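Local coordinates for protein siroheme decarboxylase (Hydrogenobacter thermophilus, PDB 4CH7) that catalyses the decarboxylation of siroheme to 12,18-didecarboxysiroheme, releasing two molecules of carbon dioxide, a step in heme d1 biosynthesis, at residues 95-100 against 234-239; 251-254 against 258-261; 265-268 against 273-276; 277-280 against 286-289. All coordinates share one frame; numbering follows the deposited sequence.

How the contacts relate
All four contacts involve the second AsnC-like ligand binding domain of the chain, and contact 1 ties it to the first through strand 91-97. Along the chain, contact 1 uses strand 233-239, contact 2 joins helix 246-254 to strand 259-264, contact 3 closes the loop leading into strand 275-281, and contact 4 packs that same strand against helix 284-297. Strand 275-281 runs between 233-239 and 259-264 in the closed antiparallel sheet, so contacts 1 and 2 each lie about 10 Å from contact 4, centre to centre, while contacts 3 and 4 are about 18 Å apart. Contacts 2 and 4 pack helices on the sheet; contact 1 lies on its inner face.

Contact 1: 95-100 against 234-239; sequences YERTHD and NAMSVW
R97 meets A235 and M236 across the inside of a closed, eight-stranded antiparallel barrel built from two AsnC-like ligand binding domains of one chain. Their strands, 91-97 and 233-239, are not direct neighbours: strand 303-314 runs between them, and the CA atoms of R97 and A235 are 8.1 Å apart. Going along 233-239, N234 first ties the strand to 303-314 through a backbone bond with S308. A235 then offers the arginine little more than backbone, its carbonyl carbon C lying 4.4 Å from R97 NH1. M236 carries the contact. Its CB sits over one face of the guanidinium, offset toward the rim and 3.8 Å from R97 NH1, and its N is 3.7 Å from the same nitrogen. R97 gets there with an extended chain from CG to NE, and the two side chains cross at about a right angle. No hydrogen bond links the segments; instead R97 NH1 is held by the carbonyl of L306 on the intervening strand, while the buried NE has no partner in the model. H93, the inferred active-site residue, lies on the same strand as R97, its side chain about 7 Å away, so this packing is close to the probable catalytic region. Beyond M236 the strand turns its next polar group to the other side of the sheet: S237 OG bonds the carbonyl of A277 on strand 275-281. W239, two residues on, shares that side, and its NE1 gives a hydrogen bond of 2.8 Å to S237 OG, which lies in the indole plane.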
loop_
_atom_site.group_PDB
_atom_site.type_symbol
_atom_site.label_atom_id
_atom_site.label_comp_id
_atom_site.label_asym_id
_atom_site.label_seq_id
_atom_site.Cartn_x
_atom_site.Cartn_y
_atom_site.Cartn_z
ATOM N N TYR A 95 12.698 -4.744 1.236
ATOM C CA TYR A 95 13.823 -3.936 1.679
ATOM C C TYR A 95 14.842 -4.731 2.477
ATOM O O TYR A 95 14.493 -5.655 3.216
ATOM C CB TYR A 95 13.324 -2.759 2.520
ATOM C CG TYR A 95 12.606 -1.701 1.721
ATOM C CD1 TYR A 95 13.315 -0.760 0.993
ATOM C CD2 TYR A 95 11.218 -1.637 1.699
ATOM C CE1 TYR A 95 12.670 0.209 0.259
ATOM C CE2 TYR A 95 10.562 -0.668 0.965
ATOM C CZ TYR A 95 11.294 0.253 0.246
ATOM O OH TYR A 95 10.652 1.223 -0.488
ATOM N N GLU A 96 16.109 -4.369 2.310
ATOM C CA GLU A 96 17.140 -4.810 3.232
ATOM C C GLU A 96 17.245 -3.759 4.321
ATOM O O GLU A 96 17.371 -2.567 4.031
ATOM C CB GLU A 96 18.483 -4.968 2.531
ATOM C CG GLU A 96 19.625 -5.266 3.491
ATOM C CD GLU A 96 20.957 -5.389 2.793
ATOM O OE1 GLU A 96 20.970 -5.546 1.556
ATOM O OE2 GLU A 96 21.992 -5.332 3.485
ATOM N N ARG A 97 17.180 -4.196 5.574
ATOM C CA ARG A 97 17.200 -3.262 6.690
ATOM C C ARG A 97 18.259 -3.605 7.731
ATOM O O ARG A 97 18.734 -4.738 7.804
ATOM C CB ARG A 97 15.814 -3.155 7.332
ATOM C CG ARG A 97 14.744 -2.647 6.377
ATOM C CD ARG A 97 13.429 -2.344 7.076
ATOM N NE ARG A 97 12.424 -1.864 6.131
ATOM C CZ ARG A 97 12.322 -0.600 5.733
ATOM N NH1 ARG A 97 13.165 0.314 6.197
ATOM N NH2 ARG A 97 11.382 -0.247 4.869
ATOM N N THR A 98 18.629 -2.604 8.524
ATOM C CA THR A 98 19.614 -2.775 9.585
ATOM C C THR A 98 18.949 -3.324 10.843
ATOM O O THR A 98 18.422 -2.567 11.664
ATOM C CB THR A 98 20.312 -1.445 9.921
ATOM O OG1 THR A 98 19.373 -0.549 10.530
ATOM C CG2 THR A 98 20.870 -0.803 8.660
ATOM N N HIS A 99 18.977 -4.647 10.980
ATOM C CA HIS A 99 18.344 -5.343 12.097
ATOM C C HIS A 99 18.705 -6.821 11.997
ATOM O O HIS A 99 19.125 -7.284 10.935
ATOM C CB HIS A 99 16.822 -5.173 12.037
ATOM C CG HIS A 99 16.115 -5.529 13.308
ATOM N ND1 HIS A 99 15.556 -6.770 13.530
ATOM C CD2 HIS A 99 15.855 -4.798 14.420
ATOM C CE1 HIS A 99 14.993 -6.792 14.726
ATOM N NE2 HIS A 99 15.161 -5.606 15.285
ATOM N N ASP A 100 18.548 -7.560 13.093
ATOM C CA ASP A 100 18.791 -9.003 13.080
ATOM C C ASP A 100 17.917 -9.670 12.021
ATOM O O ASP A 100 18.352 -10.591 11.323
ATOM C CB ASP A 100 18.548 -9.613 14.459
ATOM C CG ASP A 100 19.722 -9.418 15.400
ATOM O OD1 ASP A 100 20.352 -8.340 15.357
ATOM O OD2 ASP A 100 20.019 -10.349 16.179
ATOM N N ASN A 234 16.758 6.589 4.796
ATOM C CA ASN A 234 15.418 6.218 5.223
ATOM C C ASN A 234 15.470 5.137 6.292
ATOM O O ASN A 234 16.376 4.303 6.299
ATOM C CB ASN A 234 14.588 5.735 4.032
ATOM C CG ASN A 234 14.331 6.830 3.018
ATOM O OD1 ASN A 234 13.318 7.523 3.081
ATOM N ND2 ASN A 234 15.251 6.992 2.073
ATOM N N ALA A 235 14.498 5.156 7.197
ATOM C CA ALA A 235 14.436 4.155 8.250
ATOM C C ALA A 235 13.013 3.917 8.709
ATOM O O ALA A 235 12.212 4.850 8.815
ATOM C CB ALA A 235 15.300 4.564 9.432
HETATM N N MSE A 236 12.705 2.652 8.965
HETATM C CA MSE A 236 11.504 2.300 9.697
HETATM C C MSE A 236 11.864 2.361 11.171
HETATM O O MSE A 236 12.631 1.530 11.661
HETATM C CB MSE A 236 11.031 0.894 9.319
HETATM C CG MSE A 236 10.097 0.245 10.330
HETATM SE SE MSE A 236 9.570 -1.541 9.780
HETATM C CE MSE A 236 8.711 -1.072 8.105
ATOM N N SER A 237 11.352 3.368 11.870
ATOM C CA SER A 237 11.555 3.453 13.308
ATOM C C SER A 237 10.453 2.655 13.993
ATOM O O SER A 237 9.272 2.821 13.682
ATOM C CB SER A 237 11.535 4.905 13.779
ATOM O OG SER A 237 10.239 5.457 13.673
ATOM N N VAL A 238 10.840 1.767 14.901
ATOM C CA VAL A 238 9.863 0.970 15.633
ATOM C C VAL A 238 9.915 1.307 17.120
ATOM O O VAL A 238 10.993 1.463 17.690
ATOM C CB VAL A 238 10.053 -0.544 15.390
ATOM C CG1 VAL A 238 9.806 -0.871 13.926
ATOM C CG2 VAL A 238 11.443 -0.992 15.806
ATOM N N TRP A 239 8.745 1.433 17.740
ATOM C CA TRP A 239 8.665 1.908 19.114
ATOM C C TRP A 239 7.772 1.027 19.976
ATOM O O TRP A 239 6.741 0.529 19.517
ATOM C CB TRP A 239 8.132 3.345 19.136
ATOM C CG TRP A 239 8.894 4.274 18.236
ATOM C CD1 TRP A 239 8.771 4.391 16.883
ATOM C CD2 TRP A 239 9.897 5.220 18.632
ATOM N NE1 TRP A 239 9.640 5.347 16.411
ATOM C CE2 TRP A 239 10.343 5.871 17.465
ATOM C CE3 TRP A 239 10.460 5.580 19.858
ATOM C CZ2 TRP A 239 11.329 6.862 17.493
ATOM C CZ3 TRP A 239 11.440 6.558 19.883
ATOM C CH2 TRP A 239 11.863 7.189 18.711
#

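Contact 2: 251-254 against 258-261; sequences RYIA and GVSH
V259, the first residue of strand 259-264, points its side chain at helix 246-254 and packs on I253. Its CB begins the contact, 3.4 Å from I253 O. Both methyls then spread over that same oxygen, CG1 also at 3.4 Å from I253 O and CG2 at 3.5 Å, so the branched group straddles a main-chain carbonyl of helix 246-254. With CG1 anti to the backbone N (chi1 172°), this methyl also reaches the isoleucine side chain, where it lies 3.7 Å from I253 CG2. CG2 of the valine is only slightly farther, 3.9 Å from I253 CG2. The two side chains cross at about a right angle, and A254 adds just its backbone, CA being 4.2 Å from V259 CG1. An alanine at V259 would keep CB near the carbonyl but is likely to open a gap beside I253 CG2, where both methyls had packed. Apolar neighbours extend the patch: L290 and I294 of helix 284-297 touch V259 and I253, respectively, while I253 also rests on L275 and A277 of strand 275-281. Helix 246-254 thus lies on the sheet as the connection between strands 233-239 and 259-264, which run parallel with 275-281 inserted between them: the split beta-alpha-beta unit of a ferredoxin-like domain.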
loop_
_atom_site.group_PDB
_atom_site.type_symbol
_atom_site.label_atom_id
_atom_site.label_comp_id
_atom_site.label_asym_id
_atom_site.label_seq_id
_atom_site.Cartn_x
_atom_site.Cartn_y
_atom_site.Cartn_z
ATOM N N ARG A 251 0.701 11.165 17.042
ATOM C CA ARG A 251 0.452 12.535 16.602
ATOM C C ARG A 251 1.662 13.431 16.847
ATOM O O ARG A 251 1.976 14.298 16.030
ATOM C CB ARG A 251 -0.781 13.114 17.302
ATOM C CG ARG A 251 -2.049 12.302 17.096
ATOM C CD ARG A 251 -3.273 12.983 17.684
ATOM N NE ARG A 251 -4.414 12.073 17.746
ATOM C CZ ARG A 251 -4.967 11.641 18.874
ATOM N NH1 ARG A 251 -4.494 12.043 20.045
ATOM N NH2 ARG A 251 -6.000 10.811 18.833
ATOM N N TYR A 252 2.333 13.223 17.976
ATOM C CA TYR A 252 3.552 13.962 18.286
ATOM C C TYR A 252 4.617 13.721 17.220
ATOM O O TYR A 252 5.200 14.664 16.686
ATOM C CB TYR A 252 4.089 13.561 19.663
ATOM C CG TYR A 252 5.355 14.290 20.049
ATOM C CD1 TYR A 252 5.318 15.619 20.444
ATOM C CD2 TYR A 252 6.587 13.649 20.022
ATOM C CE1 TYR A 252 6.470 16.293 20.796
ATOM C CE2 TYR A 252 7.747 14.315 20.375
ATOM C CZ TYR A 252 7.681 15.638 20.761
ATOM O OH TYR A 252 8.823 16.320 21.114
ATOM N N ILE A 253 4.853 12.447 16.919
ATOM C CA ILE A 253 5.813 12.033 15.900
ATOM C C ILE A 253 5.423 12.547 14.507
ATOM O O ILE A 253 6.281 12.950 13.720
ATOM C CB ILE A 253 5.963 10.489 15.890
ATOM C CG1 ILE A 253 6.552 9.997 17.214
ATOM C CG2 ILE A 253 6.834 10.026 14.739
ATOM C CD1 ILE A 253 6.700 8.489 17.302
ATOM N N ALA A 254 4.124 12.550 14.220
ATOM C CA ALA A 254 3.613 13.001 12.928
ATOM C C ALA A 254 3.900 14.478 12.658
ATOM O O ALA A 254 3.900 14.914 11.507
ATOM C CB ALA A 254 2.121 12.730 12.828
ATOM N N GLY A 258 10.640 14.883 8.378
ATOM C CA GLY A 258 11.404 13.653 8.363
ATOM C C GLY A 258 10.568 12.452 8.760
ATOM O O GLY A 258 11.054 11.320 8.741
ATOM N N VAL A 259 9.313 12.698 9.128
ATOM C CA VAL A 259 8.391 11.621 9.481
ATOM C C VAL A 259 7.226 11.541 8.498
ATOM O O VAL A 259 6.479 12.506 8.333
ATOM C CB VAL A 259 7.830 11.794 10.906
ATOM C CG1 VAL A 259 6.723 10.781 11.166
ATOM C CG2 VAL A 259 8.938 11.651 11.933
ATOM N N SER A 260 7.073 10.389 7.851
ATOM C CA SER A 260 5.966 10.167 6.928
ATOM C C SER A 260 4.893 9.276 7.555
ATOM O O SER A 260 4.243 9.662 8.528
ATOM C CB SER A 260 6.470 9.555 5.619
ATOM O OG SER A 260 7.334 8.458 5.859
ATOM N N HIS A 261 4.719 8.082 7.002
ATOM C CA HIS A 261 3.665 7.178 7.455
ATOM C C HIS A 261 3.908 6.608 8.846
ATOM O O HIS A 261 5.038 6.282 9.211
ATOM C CB HIS A 261 3.478 6.035 6.458
ATOM C CG HIS A 261 3.130 6.493 5.079
ATOM N ND1 HIS A 261 1.900 7.028 4.761
ATOM C CD2 HIS A 261 3.849 6.498 3.932
ATOM C CE1 HIS A 261 1.878 7.344 3.479
ATOM N NE2 HIS A 261 3.050 7.032 2.953
#

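Contact 3: 265-268 against 273-276; sequences RTTS and YNLF
R265 folds back toward Y273 through two torsions: chi1 of 58° sets CG between the backbone N and the carbonyl carbon, and chi3 of -71° bends the chain so that the guanidinium swings over the loop. The loop closes a beta hairpin, joining strand 259-264 to strand 275-281 in the antiparallel barrel. At its base R265 N gives a hydrogen bond of 3.0 Å to N274 O. Higher up, R265 NH1 donates to Y273 O at 2.8 Å, coming in 33° out of the carbonyl plane, and the same nitrogen also bonds F271 O within the loop. The other terminal nitrogen binds on its own side of the hairpin: R265 NH2 to S268 OG measures 3.1 Å, the hydroxyl oxygen lying in the guanidinium plane. One side chain therefore fastens three points of the loop. An alanine in its place would remove all three side-chain bonds and would probably leave Y273 O and F271 O without these donors, allowing the loop more freedom. The aliphatic part of R265 does apolar work, CD lying 3.8 Å from F276 CZ in an oblique approach to the ring. N274 and L275 both face W239 on strand 233-239, forming a classic beta bulge as the strand begins, with N274 ND2 bonded to V241 O. The side chains of T267 and N274 run alongside each other in one direction, T267 CG2 lying 3.6 Å from N274 CB.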
loop_
_atom_site.group_PDB
_atom_site.type_symbol
_atom_site.label_atom_id
_atom_site.label_comp_id
_atom_site.label_asym_id
_atom_site.label_seq_id
_atom_site.Cartn_x
_atom_site.Cartn_y
_atom_site.Cartn_z
ATOM N N ARG A 265 0.448 -1.771 15.581
ATOM C CA ARG A 265 0.088 -3.172 15.668
ATOM C C ARG A 265 0.015 -3.527 17.136
ATOM O O ARG A 265 0.268 -2.685 17.998
ATOM C CB ARG A 265 1.142 -4.038 14.980
ATOM C CG ARG A 265 2.546 -3.874 15.554
ATOM C CD ARG A 265 3.526 -4.876 14.944
ATOM N NE ARG A 265 3.281 -6.247 15.389
ATOM C CZ ARG A 265 3.951 -6.845 16.371
ATOM N NH1 ARG A 265 4.909 -6.198 17.021
ATOM N NH2 ARG A 265 3.662 -8.091 16.711
ATOM N N THR A 266 -0.328 -4.773 17.424
ATOM C CA THR A 266 -0.276 -5.244 18.793
ATOM C C THR A 266 1.172 -5.532 19.150
ATOM O O THR A 266 2.029 -5.603 18.271
ATOM C CB THR A 266 -1.093 -6.522 18.972
ATOM O OG1 THR A 266 -1.231 -6.794 20.369
ATOM C CG2 THR A 266 -0.414 -7.699 18.288
ATOM N N THR A 267 1.451 -5.677 20.440
ATOM C CA THR A 267 2.764 -6.140 20.872
ATOM C C THR A 267 2.763 -7.661 20.853
ATOM O O THR A 267 1.703 -8.283 20.917
ATOM C CB THR A 267 3.111 -5.653 22.288
ATOM O OG1 THR A 267 2.181 -6.202 23.231
ATOM C CG2 THR A 267 3.066 -4.137 22.361
ATOM N N SER A 268 3.946 -8.256 20.746
ATOM C CA SER A 268 4.066 -9.708 20.780
ATOM C C SER A 268 5.428 -10.098 21.336
ATOM O O SER A 268 6.342 -9.272 21.390
ATOM C CB SER A 268 3.884 -10.304 19.383
ATOM O OG SER A 268 5.057 -10.148 18.601
ATOM N N TYR A 273 7.596 -4.167 19.576
ATOM C CA TYR A 273 7.305 -2.822 19.087
ATOM C C TYR A 273 5.900 -2.740 18.489
ATOM O O TYR A 273 5.550 -3.513 17.595
ATOM C CB TYR A 273 8.356 -2.387 18.066
ATOM C CG TYR A 273 9.780 -2.590 18.540
ATOM C CD1 TYR A 273 10.375 -1.699 19.421
ATOM C CD2 TYR A 273 10.528 -3.672 18.100
ATOM C CE1 TYR A 273 11.675 -1.885 19.854
ATOM C CE2 TYR A 273 11.826 -3.865 18.524
ATOM C CZ TYR A 273 12.396 -2.971 19.402
ATOM O OH TYR A 273 13.692 -3.164 19.828
ATOM N N ASN A 274 5.103 -1.798 18.986
ATOM C CA ASN A 274 3.724 -1.641 18.538
ATOM C C ASN A 274 3.490 -0.368 17.720
ATOM O O ASN A 274 2.428 -0.199 17.113
ATOM C CB ASN A 274 2.759 -1.693 19.728
ATOM C CG ASN A 274 3.094 -0.670 20.801
ATOM O OD1 ASN A 274 4.240 -0.251 20.938
ATOM N ND2 ASN A 274 2.089 -0.272 21.576
ATOM N N LEU A 275 4.473 0.530 17.709
ATOM C CA LEU A 275 4.370 1.745 16.901
ATOM C C LEU A 275 5.467 1.822 15.844
ATOM O O LEU A 275 6.657 1.783 16.163
ATOM C CB LEU A 275 4.383 3.002 17.777
ATOM C CG LEU A 275 4.253 4.331 17.030
ATOM C CD1 LEU A 275 3.028 4.331 16.142
ATOM C CD2 LEU A 275 4.192 5.489 18.000
ATOM N N PHE A 276 5.049 1.921 14.584
ATOM C CA PHE A 276 5.978 2.042 13.465
ATOM C C PHE A 276 5.892 3.457 12.906
ATOM O O PHE A 276 4.796 3.994 12.731
ATOM C CB PHE A 276 5.642 1.038 12.357
ATOM C CG PHE A 276 5.939 -0.403 12.708
ATOM C CD1 PHE A 276 5.943 -0.843 14.030
ATOM C CD2 PHE A 276 6.215 -1.321 11.704
ATOM C CE1 PHE A 276 6.212 -2.171 14.344
ATOM C CE2 PHE A 276 6.488 -2.649 12.007
ATOM C CZ PHE A 276 6.485 -3.074 13.330
#

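Contact 4: 277-280 against 286-289; sequences AMMH and EIKL
The backbones of M279-H280 and I287 draw close where strand 275-281 hands over to helix 284-297 after a very short connection, the CA atoms of H280 and I287 being 6.5 Å apart. The helix returns over the strand it has just left, and no hydrogen bond joins the two segments, whose contact is one of packing. I287 aims its branched side chain at the strand and divides it between two residues. With CG2 anti to the backbone N and CG1 anti to the carbonyl carbon, one arm reaches M279 and the other H280. I287 CG2 touches the selenium of M279, a selenomethionine, at 3.8 Å from SE, and lies 4.0 Å from M279 CB. The M279 chain is extended beyond CG and crosses the isoleucine at a slant. The longer arm lies against main chain: I287 CD1 is 3.7 Å from H280 C and 3.8 Å from H280 CA. H280 directs its CB away from the helix, and its imidazole stacks on the ring of Y231. Strand 303-314 completes the apolar layer, L305 touching both M279 and I287, and F307 touching I287, while W239 borders M279. Since that strand follows the helix and lies beside 233-239, the unit packed here is the second strand-helix-strand half of the beta-alpha-beta-beta-alpha-beta, ferredoxin-like fold of AsnC-type ligand binding domains.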
loop_
_atom_site.group_PDB
_atom_site.type_symbol
_atom_site.label_atom_id
_atom_site.label_comp_id
_atom_site.label_asym_id
_atom_site.label_seq_id
_atom_site.Cartn_x
_atom_site.Cartn_y
_atom_site.Cartn_z
ATOM N N ALA A 277 7.043 4.065 12.637
ATOM C CA ALA A 277 7.070 5.402 12.049
ATOM C C ALA A 277 8.169 5.519 11.006
ATOM O O ALA A 277 9.354 5.505 11.341
ATOM C CB ALA A 277 7.244 6.465 13.124
HETATM N N MSE A 278 7.769 5.644 9.743
HETATM C CA MSE A 278 8.730 5.783 8.659
HETATM C C MSE A 278 9.462 7.110 8.779
HETATM O O MSE A 278 8.850 8.177 8.732
HETATM C CB MSE A 278 8.035 5.699 7.300
HETATM C CG MSE A 278 7.242 4.421 7.062
HETATM SE SE MSE A 278 8.241 2.793 7.422
HETATM C CE MSE A 278 7.506 2.391 9.171
HETATM N N MSE A 279 10.776 7.038 8.949
HETATM C CA MSE A 279 11.591 8.242 9.005
HETATM C C MSE A 279 12.450 8.371 7.753
HETATM O O MSE A 279 12.784 7.377 7.100
HETATM C CB MSE A 279 12.472 8.259 10.257
HETATM C CG MSE A 279 11.731 8.552 11.558
HETATM SE SE MSE A 279 12.868 8.313 13.110
HETATM C CE MSE A 279 11.604 8.776 14.501
ATOM N N HIS A 280 12.789 9.608 7.416
ATOM C CA HIS A 280 13.719 9.883 6.335
ATOM C C HIS A 280 14.533 11.111 6.704
ATOM O O HIS A 280 14.081 11.957 7.477
ATOM C CB HIS A 280 12.986 10.102 5.007
ATOM C CG HIS A 280 11.936 11.168 5.061
ATOM N ND1 HIS A 280 10.599 10.909 4.854
ATOM C CD2 HIS A 280 12.028 12.501 5.293
ATOM C CE1 HIS A 280 9.911 12.034 4.960
ATOM N NE2 HIS A 280 10.757 13.012 5.228
ATOM N N GLU A 286 21.258 12.029 11.183
ATOM C CA GLU A 286 20.185 13.011 11.260
ATOM C C GLU A 286 18.889 12.370 11.757
ATOM O O GLU A 286 18.189 12.936 12.598
ATOM C CB GLU A 286 19.969 13.656 9.890
ATOM C CG GLU A 286 18.837 14.668 9.851
ATOM C CD GLU A 286 18.598 15.221 8.465
ATOM O OE1 GLU A 286 19.569 15.341 7.690
ATOM O OE2 GLU A 286 17.433 15.530 8.150
ATOM N N ILE A 287 18.578 11.190 11.229
ATOM C CA ILE A 287 17.420 10.420 11.674
ATOM C C ILE A 287 17.596 9.998 13.134
ATOM O O ILE A 287 16.656 10.087 13.929
ATOM C CB ILE A 287 17.190 9.178 10.781
ATOM C CG1 ILE A 287 16.635 9.590 9.415
ATOM C CG2 ILE A 287 16.240 8.195 11.446
ATOM C CD1 ILE A 287 16.518 8.446 8.424
ATOM N N LYS A 288 18.804 9.552 13.478
ATOM C CA LYS A 288 19.135 9.163 14.847
ATOM C C LYS A 288 18.836 10.285 15.836
ATOM O O LYS A 288 18.277 10.044 16.905
ATOM C CB LYS A 288 20.608 8.759 14.955
ATOM C CG LYS A 288 20.922 7.349 14.465
ATOM C CD LYS A 288 22.374 6.979 14.753
ATOM C CE LYS A 288 22.697 5.566 14.287
ATOM N NZ LYS A 288 24.135 5.222 14.489
ATOM N N LEU A 289 19.215 11.506 15.469
ATOM C CA LEU A 289 18.935 12.690 16.276
ATOM C C LEU A 289 17.436 12.852 16.513
ATOM O O LEU A 289 16.992 13.014 17.652
ATOM C CB LEU A 289 19.496 13.941 15.594
ATOM C CG LEU A 289 20.872 14.437 16.042
ATOM C CD1 LEU A 289 21.867 13.293 16.129
ATOM C CD2 LEU A 289 21.390 15.519 15.104
#